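Local coordinates for PaaX domain-containing protein, C-domain protein (Mycobacterium tuberculosis, PDB 3KFW) that is of unknown function but probably acts as a PaaX-like transcriptional regulator that binds DNA through a helix-turn-helix domain, at residues S11-L14 with G15-P18; Y60-D64 with R65-R69. One frame throughout, in Å; residues are numbered along the deposited sequence.

Contact 1 (S11-L14 with G15-P18)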
# COMPACT_ATOMS: atom_id res chain seq x y z
N SER A 11 -13.20 5.10 41.16
CA SER A 11 -13.24 3.71 41.62
C SER A 11 -14.02 3.54 42.90
O SER A 11 -14.75 2.59 43.04
CB SER A 11 -11.85 3.16 41.79
OG SER A 11 -11.38 2.72 40.53
N VAL A 12 -13.91 4.48 43.81
CA VAL A 12 -14.63 4.36 45.07
C VAL A 12 -16.15 4.49 44.86
O VAL A 12 -16.95 3.88 45.58
CB VAL A 12 -14.05 5.37 46.10
CG1 VAL A 12 -14.92 5.45 47.33
CG2 VAL A 12 -12.58 4.96 46.50
N LEU A 13 -16.55 5.25 43.84
CA LEU A 13 -17.95 5.39 43.51
C LEU A 13 -18.52 4.37 42.52
O LEU A 13 -19.71 4.32 42.29
CB LEU A 13 -18.31 6.87 43.13
CG LEU A 13 -17.96 7.87 44.25
CD1 LEU A 13 -18.06 9.29 43.77
CD2 LEU A 13 -18.89 7.63 45.45
N LEU A 14 -17.68 3.55 41.94
CA LEU A 14 -18.14 2.49 41.04
C LEU A 14 -19.40 1.76 41.56
O LEU A 14 -19.40 1.15 42.66
CB LEU A 14 -16.98 1.53 40.80
CG LEU A 14 -16.57 1.15 39.38
CD1 LEU A 14 -16.47 2.34 38.42
CD2 LEU A 14 -15.20 0.42 39.47
N GLY A 15 -20.48 1.91 40.78
CA GLY A 15 -21.75 1.26 41.04
C GLY A 15 -22.58 1.90 42.14
O GLY A 15 -23.63 1.36 42.50
N ALA A 16 -22.12 3.04 42.69
CA ALA A 16 -22.90 3.76 43.75
C ALA A 16 -24.17 4.32 43.17
O ALA A 16 -25.27 4.03 43.67
CB ALA A 16 -22.11 4.85 44.38
N HIS A 17 -24.02 5.09 42.07
CA HIS A 17 -25.12 5.79 41.42
C HIS A 17 -26.41 4.93 41.36
O HIS A 17 -26.34 3.80 40.92
CB HIS A 17 -24.71 6.29 40.04
CG HIS A 17 -25.59 7.39 39.54
ND1 HIS A 17 -26.85 7.16 39.01
CD2 HIS A 17 -25.42 8.74 39.52
CE1 HIS A 17 -27.40 8.31 38.67
NE2 HIS A 17 -26.56 9.28 38.97
N PRO A 18 -27.56 5.45 41.78
CA PRO A 18 -27.94 6.84 42.15
C PRO A 18 -27.73 7.25 43.61
O PRO A 18 -28.09 8.37 43.97
CB PRO A 18 -29.48 6.86 41.87
CG PRO A 18 -29.93 5.52 42.27
CD PRO A 18 -28.75 4.56 41.81

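Contact 2 (Y60-D64 with R65-R69)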
# COMPACT_ATOMS: atom_id res chain seq x y z
N TYR A 60 -22.26 13.60 47.14
CA TYR A 60 -21.71 13.48 45.80
C TYR A 60 -22.10 12.13 45.15
O TYR A 60 -22.24 11.11 45.83
CB TYR A 60 -20.19 13.60 45.86
CG TYR A 60 -19.64 14.90 46.47
CD1 TYR A 60 -19.39 16.00 45.67
CD2 TYR A 60 -19.36 15.01 47.85
CE1 TYR A 60 -18.88 17.19 46.21
CE2 TYR A 60 -18.83 16.23 48.42
CZ TYR A 60 -18.59 17.31 47.59
OH TYR A 60 -18.10 18.55 48.09
N ARG A 61 -22.33 12.17 43.84
CA ARG A 61 -22.55 10.99 43.05
C ARG A 61 -22.11 11.38 41.62
O ARG A 61 -21.93 12.57 41.33
CB ARG A 61 -24.01 10.50 43.11
CG ARG A 61 -24.93 11.30 42.27
CD ARG A 61 -26.35 10.73 42.20
NE ARG A 61 -27.25 11.66 41.52
CZ ARG A 61 -28.57 11.50 41.41
NH1 ARG A 61 -29.14 10.42 41.91
NH2 ARG A 61 -29.30 12.41 40.76
N LEU A 62 -21.87 10.37 40.76
CA LEU A 62 -21.38 10.63 39.40
C LEU A 62 -22.35 11.49 38.54
O LEU A 62 -23.54 11.37 38.63
CB LEU A 62 -21.11 9.27 38.67
CG LEU A 62 -19.72 8.57 38.61
CD1 LEU A 62 -18.85 8.74 39.86
CD2 LEU A 62 -19.81 7.07 38.22
N SER A 63 -21.79 12.33 37.68
CA SER A 63 -22.47 12.98 36.57
C SER A 63 -23.12 12.02 35.59
O SER A 63 -22.56 10.94 35.30
CB SER A 63 -21.43 13.72 35.76
OG SER A 63 -22.05 14.72 35.00
N ASP A 64 -24.24 12.44 34.99
CA ASP A 64 -24.89 11.63 33.96
C ASP A 64 -23.99 11.30 32.75
O ASP A 64 -24.03 10.17 32.25
CB ASP A 64 -26.25 12.21 33.54
CG ASP A 64 -27.40 11.75 34.46
OD1 ASP A 64 -27.50 10.52 34.74
OD2 ASP A 64 -28.21 12.60 34.90
N ARG A 65 -23.16 12.25 32.33
CA ARG A 65 -22.19 12.00 31.25
C ARG A 65 -20.94 11.17 31.64
O ARG A 65 -20.35 10.50 30.78
CB ARG A 65 -21.82 13.30 30.48
CG ARG A 65 -20.48 13.95 30.82
CD ARG A 65 -20.32 15.33 30.14
NE ARG A 65 -19.04 15.97 30.48
CZ ARG A 65 -18.88 16.99 31.34
NH1 ARG A 65 -19.92 17.52 31.97
NH2 ARG A 65 -17.66 17.47 31.56
N LEU A 66 -20.55 11.18 32.92
CA LEU A 66 -19.54 10.22 33.39
C LEU A 66 -20.10 8.82 33.53
O LEU A 66 -19.42 7.83 33.23
CB LEU A 66 -18.87 10.65 34.68
CG LEU A 66 -17.40 10.92 34.39
CD1 LEU A 66 -17.17 11.94 33.24
CD2 LEU A 66 -16.68 11.33 35.65
N LEU A 67 -21.37 8.78 33.95
CA LEU A 67 -22.12 7.55 34.11
C LEU A 67 -22.33 6.78 32.78
O LEU A 67 -22.11 5.57 32.72
CB LEU A 67 -23.45 7.86 34.78
CG LEU A 67 -24.19 6.63 35.29
CD1 LEU A 67 -23.47 6.10 36.52
CD2 LEU A 67 -25.69 6.93 35.55
N ALA A 68 -22.76 7.51 31.75
CA ALA A 68 -22.87 7.01 30.38
C ALA A 68 -21.52 6.63 29.78
O ALA A 68 -21.46 5.71 28.97
CB ALA A 68 -23.60 8.02 29.46
N ARG A 69 -20.46 7.35 30.17
CA ARG A 69 -19.06 6.97 29.82
C ARG A 69 -18.65 5.66 30.51
O ARG A 69 -18.00 4.84 29.89
CB ARG A 69 -18.07 8.13 30.16
CG ARG A 69 -16.64 7.71 30.69
CD ARG A 69 -15.46 8.10 29.77
NE ARG A 69 -15.34 9.55 29.55
CZ ARG A 69 -14.89 10.45 30.44
NH1 ARG A 69 -14.47 10.08 31.66
NH2 ARG A 69 -14.84 11.74 30.11

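Contact 1 (S11-L14 with G15-P18)
Leu13 and Ala16 are joined by one backbone hydrogen bond, Ala16 N to Leu13 O at 2.8 Å, which closes a four-residue turn at the end of helix 5-13. The bond is fairly straight, 163° at the hydrogen, but the donor sits 31° off the plane of the Leu13 carbonyl. The same closure turns Ala16 CB back toward the helix and sets it 3.2 Å from Leu13 O. Leu14 and Gly15 take the two corner positions with the backbone angles of a type II beta turn. Phi of Gly15 is positive, a value that glycine adopts easily. Just before the turn Leu14 N also bonds Ser11 O, at a longer 3.3 Å.

Apolar contact is slight. With CG anti to its own carbonyl carbon (chi1 -57°), the Leu13 side chain reaches Leu26 and Leu62, while its CD2 grazes Ala16 CB at 4.4 Å. Leu14 departs in another direction, to Tyr219 and Gln70.

Among charged groups, NH2 of Arg230, from helix 212-234, hydrogen-bonds to both Val12 O and Leu14 O. The chemistry is thus mostly that of the main chain: carbonyls at the helix end and in the turn are taken up by the turn's own N-H and by an arginine, whose positive charge would suit the negative end of the helix dipole.

Contact 2 (Y60-D64 with R65-R69)
The carboxylate of Asp64 lies alongside Leu67, the two side chains pointing the same way, with OD1 4.1 Å from Leu67 CD2. That methyl lies beyond OD1, and not over a face of the carboxylate. The guanidinium of Arg65 is carried away from the turn on a chain extended from CG to NE, and its NH2 is hydrogen-bonded to Ala50 O.

Ser63 is the N-cap of helix 64-77. Its OG, anti to the backbone N (chi1 -159°), stays 3.8 Å from Arg65 N and is hydrogen-bonded instead to Gly51 O, which pins the helix start to the loop ahead of strand 53-56. The backbone does the rest. Leu67 N donates to Ser63 O at 2.8 Å, approaching almost in line with the carbonyl bond (165°), and Ala68 N donates to Asp64 O at 3.0 Å, so regular i to i+4 bonding begins at the cap itself. Leu67 CB lies 3.2 Å from Ser63 O, as the helical geometry places it.

One apolar contact spans the bend: Leu62 CD2 meets Leu67 CD1 at 4.2 Å, the side chains crossing at about a right angle. Leu62 packs further on Leu53 of the partner strand and, with Leu66, on Leu10 of helix 5-13. The contact therefore makes the corner where the two-stranded hairpin passes into helix 64-77, against the first helix of the domain.

How the contacts relate
From the N terminus, contact 1 comes first, turning the chain out of helix 5-13 into the loop that leads to helix 23-30. Two more helices and strand 53-56 follow before contact 2 bends strand 59-62 into helix 64-77. The two are in series, neither nested nor crossed, yet their centres lie only about 9 Å apart. The loop of contact 1 lies on the bend of contact 2: Pro18 O is a probable hydrogen-bond partner of Arg61 NH1, 3.1 Å away, and His17 packs on Arg61, Leu62 and Leu67. Together they tie the first helix and its following loop to the hairpin and helix 64-77 in a region consistent with a winged helix-turn-helix.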